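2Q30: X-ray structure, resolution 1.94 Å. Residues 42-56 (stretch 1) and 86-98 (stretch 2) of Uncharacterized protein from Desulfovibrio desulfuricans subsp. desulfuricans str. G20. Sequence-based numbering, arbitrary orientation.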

# COMPACT_ATOMS: atom_id res chain seq x y z
N ALA A 42 -8.87 -18.30 2.65
CA ALA A 42 -10.27 -17.95 2.36
C ALA A 42 -11.14 -18.20 3.60
O ALA A 42 -10.99 -19.24 4.25
CB ALA A 42 -10.80 -18.77 1.16
N GLY A 43 -11.97 -17.23 3.96
CA GLY A 43 -12.83 -17.33 5.14
C GLY A 43 -12.23 -16.83 6.43
O GLY A 43 -12.95 -16.67 7.41
N GLN A 44 -10.91 -16.59 6.47
CA GLN A 44 -10.28 -16.06 7.68
C GLN A 44 -10.53 -14.56 7.75
O GLN A 44 -10.87 -13.90 6.73
CB GLN A 44 -8.79 -16.37 7.74
CG GLN A 44 -8.50 -17.86 7.79
CD GLN A 44 -7.02 -18.15 8.01
OE1 GLN A 44 -6.15 -17.42 7.55
NE2 GLN A 44 -6.73 -19.25 8.70
N GLU A 45 -10.34 -14.03 8.94
CA GLU A 45 -10.68 -12.66 9.23
C GLU A 45 -9.79 -12.03 10.28
O GLU A 45 -9.41 -12.68 11.23
CB GLU A 45 -12.10 -12.69 9.77
CG GLU A 45 -12.79 -11.37 10.03
CD GLU A 45 -14.16 -11.56 10.66
OE1 GLU A 45 -14.73 -12.68 10.53
OE2 GLU A 45 -14.65 -10.59 11.28
N LEU A 46 -9.48 -10.76 10.07
CA LEU A 46 -8.82 -9.93 11.05
C LEU A 46 -10.05 -9.30 11.69
O LEU A 46 -10.77 -8.55 11.00
CB LEU A 46 -7.96 -8.86 10.39
CG LEU A 46 -7.38 -7.75 11.24
CD1 LEU A 46 -6.53 -8.30 12.39
CD2 LEU A 46 -6.57 -6.86 10.32
N PRO A 47 -10.35 -9.64 12.95
CA PRO A 47 -11.55 -9.11 13.56
C PRO A 47 -11.58 -7.59 13.66
O PRO A 47 -10.53 -6.94 13.73
CB PRO A 47 -11.53 -9.73 14.96
CG PRO A 47 -10.70 -10.89 14.84
CD PRO A 47 -9.64 -10.52 13.90
N VAL A 48 -12.78 -7.04 13.66
CA VAL A 48 -12.95 -5.61 13.77
C VAL A 48 -12.31 -5.12 15.09
O VAL A 48 -12.46 -5.74 16.16
CB VAL A 48 -14.42 -5.18 13.58
CG1 VAL A 48 -14.63 -3.72 13.91
CG2 VAL A 48 -14.83 -5.45 12.12
N HIS A 49 -11.49 -4.07 14.97
CA HIS A 49 -10.86 -3.47 16.13
C HIS A 49 -10.49 -2.02 15.83
O HIS A 49 -10.58 -1.55 14.69
CB HIS A 49 -9.59 -4.25 16.50
CG HIS A 49 -8.48 -4.10 15.50
ND1 HIS A 49 -8.45 -4.79 14.30
CD2 HIS A 49 -7.38 -3.32 15.51
CE1 HIS A 49 -7.37 -4.43 13.63
NE2 HIS A 49 -6.71 -3.54 14.34
N SER A 50 -10.03 -1.36 16.87
CA SER A 50 -9.49 -0.01 16.79
C SER A 50 -8.55 0.20 17.96
O SER A 50 -8.56 -0.59 18.89
CB SER A 50 -10.62 1.03 16.84
OG SER A 50 -11.51 0.80 17.92
N HIS A 51 -7.71 1.23 17.86
CA HIS A 51 -6.85 1.69 18.98
C HIS A 51 -7.31 3.11 19.24
O HIS A 51 -7.31 3.93 18.32
CB HIS A 51 -5.36 1.68 18.63
CG HIS A 51 -4.79 0.31 18.47
ND1 HIS A 51 -4.67 -0.32 17.25
CD2 HIS A 51 -4.35 -0.58 19.40
CE1 HIS A 51 -4.18 -1.53 17.43
NE2 HIS A 51 -3.97 -1.71 18.72
N ASN A 52 -7.67 3.41 20.48
CA ASN A 52 -8.19 4.72 20.86
C ASN A 52 -7.07 5.78 20.92
O ASN A 52 -6.69 6.25 22.01
CB ASN A 52 -8.98 4.62 22.18
N ILE A 53 -6.57 6.14 19.72
CA ILE A 53 -5.51 7.15 19.51
C ILE A 53 -5.60 7.84 18.13
O ILE A 53 -6.36 7.41 17.25
CB ILE A 53 -4.06 6.58 19.75
CG1 ILE A 53 -3.72 5.41 18.87
CG2 ILE A 53 -3.86 6.14 21.18
CD1 ILE A 53 -2.40 4.75 19.30
N GLU A 54 -4.78 8.89 17.95
CA GLU A 54 -4.74 9.69 16.73
C GLU A 54 -3.97 8.98 15.63
O GLU A 54 -3.19 8.04 15.87
CB GLU A 54 -4.09 11.05 17.00
N GLY A 55 -4.20 9.42 14.41
CA GLY A 55 -3.54 8.86 13.24
C GLY A 55 -4.51 8.09 12.40
O GLY A 55 -5.66 7.88 12.80
N GLU A 56 -4.01 7.65 11.24
CA GLU A 56 -4.79 6.89 10.28
C GLU A 56 -4.10 5.63 9.81
O GLU A 56 -2.93 5.45 10.02
CB GLU A 56 -5.06 7.79 9.08
CG GLU A 56 -6.12 8.84 9.34
CD GLU A 56 -6.08 9.91 8.28
OE1 GLU A 56 -5.16 10.73 8.34
OE2 GLU A 56 -7.00 9.95 7.43
N ALA A 86 -8.72 4.94 6.92
CA ALA A 86 -9.53 5.17 8.10
C ALA A 86 -8.70 5.66 9.26
O ALA A 86 -7.51 5.38 9.32
CB ALA A 86 -10.26 3.86 8.49
N PRO A 87 -9.34 6.43 10.18
CA PRO A 87 -8.67 6.73 11.43
C PRO A 87 -8.41 5.40 12.19
O PRO A 87 -9.18 4.44 12.06
CB PRO A 87 -9.69 7.61 12.19
CG PRO A 87 -10.54 8.20 11.13
CD PRO A 87 -10.65 7.10 10.11
N ILE A 88 -7.29 5.34 12.90
CA ILE A 88 -6.93 4.17 13.72
C ILE A 88 -8.00 3.86 14.79
O ILE A 88 -8.22 2.69 15.15
CB ILE A 88 -5.52 4.39 14.38
CG1 ILE A 88 -4.42 4.44 13.32
CG2 ILE A 88 -5.18 3.30 15.37
CD1 ILE A 88 -3.12 5.03 13.88
N SER A 89 -8.65 4.92 15.30
CA SER A 89 -9.71 4.82 16.28
C SER A 89 -11.05 4.33 15.69
O SER A 89 -11.93 3.95 16.46
CB SER A 89 -9.90 6.16 17.01
OG SER A 89 -10.10 7.23 16.08
N THR A 90 -11.21 4.33 14.36
CA THR A 90 -12.44 3.85 13.72
C THR A 90 -12.39 2.33 13.58
O THR A 90 -11.43 1.82 13.00
CB THR A 90 -12.62 4.50 12.34
OG1 THR A 90 -12.79 5.91 12.55
CG2 THR A 90 -13.84 3.94 11.59
N PRO A 91 -13.42 1.60 14.09
CA PRO A 91 -13.43 0.14 14.00
C PRO A 91 -13.21 -0.34 12.59
O PRO A 91 -13.92 0.07 11.68
CB PRO A 91 -14.83 -0.24 14.50
CG PRO A 91 -15.18 0.82 15.40
CD PRO A 91 -14.62 2.07 14.82
N HIS A 92 -12.18 -1.17 12.41
CA HIS A 92 -11.84 -1.73 11.10
C HIS A 92 -11.42 -3.18 11.26
O HIS A 92 -10.82 -3.56 12.25
CB HIS A 92 -10.70 -0.96 10.45
CG HIS A 92 -9.50 -0.82 11.34
ND1 HIS A 92 -9.38 0.20 12.26
CD2 HIS A 92 -8.39 -1.57 11.46
CE1 HIS A 92 -8.23 0.07 12.90
NE2 HIS A 92 -7.62 -1.00 12.44
N GLY A 93 -11.70 -3.95 10.22
CA GLY A 93 -11.37 -5.36 10.17
C GLY A 93 -11.34 -5.77 8.74
O GLY A 93 -11.72 -4.98 7.84
N VAL A 94 -10.88 -7.00 8.51
CA VAL A 94 -10.76 -7.52 7.14
C VAL A 94 -11.23 -8.96 7.13
O VAL A 94 -10.86 -9.70 8.01
CB VAL A 94 -9.31 -7.48 6.66
CG1 VAL A 94 -9.19 -8.10 5.29
CG2 VAL A 94 -8.77 -6.04 6.65
N ARG A 95 -12.04 -9.34 6.13
CA ARG A 95 -12.54 -10.69 5.95
C ARG A 95 -12.10 -11.16 4.57
O ARG A 95 -12.30 -10.44 3.60
CB ARG A 95 -14.05 -10.69 6.06
CG ARG A 95 -14.66 -12.06 6.20
CD ARG A 95 -16.14 -11.91 6.46
NE ARG A 95 -16.36 -11.36 7.78
CZ ARG A 95 -17.28 -10.46 8.15
NH1 ARG A 95 -18.11 -9.86 7.30
NH2 ARG A 95 -17.31 -10.09 9.41
N ALA A 96 -11.48 -12.33 4.49
CA ALA A 96 -11.02 -12.87 3.24
C ALA A 96 -12.11 -13.76 2.62
O ALA A 96 -12.59 -14.69 3.29
CB ALA A 96 -9.79 -13.68 3.45
N VAL A 97 -12.50 -13.47 1.38
CA VAL A 97 -13.43 -14.33 0.63
C VAL A 97 -12.59 -15.43 -0.05
O VAL A 97 -12.95 -16.59 -0.02
CB VAL A 97 -14.29 -13.53 -0.38
CG1 VAL A 97 -15.06 -14.48 -1.31
CG2 VAL A 97 -15.26 -12.58 0.38
N THR A 98 -11.50 -15.02 -0.71
CA THR A 98 -10.53 -15.94 -1.31
C THR A 98 -9.29 -15.86 -0.43
O THR A 98 -9.23 -15.06 0.52
CB THR A 98 -10.12 -15.52 -2.76
OG1 THR A 98 -9.41 -14.27 -2.74
CG2 THR A 98 -11.31 -15.39 -3.69
O HOH W 1 -5.05 -1.63 13.20
O HOH W 2 -7.40 7.77 14.90

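Strands 45-49 and 92-96 run antiparallel, their axes approaching to 4.4 Å. Leu46 and Val94 exchange backbone hydrogen bonds (Leu46 N to Val94 O, 2.7 Å; Val94 N to Leu46 O, 2.9 Å), and His49 and His92 do the same (His49 N to His92 O and His92 N to His49 O, both 2.8 Å). Between these pairs the register slips by one residue, forming a beta bulge opposite Gly93. At the bulge Val48 lies close to Gly93, with Val48 CA and Gly93 CA 3.9 Å apart. Gly93 leaves the necessary hollow: a CB there would lie 2.8 Å from both Leu46 O and Val48 CG2. The CA-to-CB bond of Val48 points sideways, and Val48 CG1 meets Pro91 CB at 3.5 Å.

The side chains of Leu46, Val94, His49 and His92 share one face of the sheet. Leu46 CB and Val94 CB pack at 4.2 Å, while the edge of the His92 ring points into the face of His49, with centroids 4.4 Å apart. Each ring is anchored within its own stretch, His49 ND1 donating to Pro47 O (3.0 Å) and His92 ND1 to Thr90 O (2.7 Å). His49 NE2 and His92 NE2 converge on water 1, each 2.8 Å from its oxygen. On the other face, Glu45 and Arg95 form a long salt bridge, with Glu45 OE2 to Arg95 NH2 at 3.3 Å.

Beyond the strands, in the type I turn from Pro87 to Thr90, Ile88 points into a pocket made by the loop of stretch 1. Ile88 CG2 lies 3.6 Å from His51 CB and 4.3 Å from Ile53 CG1, and Ile88 CD1 reaches within 3.6 Å of Glu54 O. The backbone angles of Gly55 already call for glycine; a CB there would also sit a tight 3.0 Å from Ile88 CD1. Backbone hydrogen bonds secure the plug: His51 N to Ile88 O (3.1 Å) and Ile88 N to Gly55 O (3.0 Å).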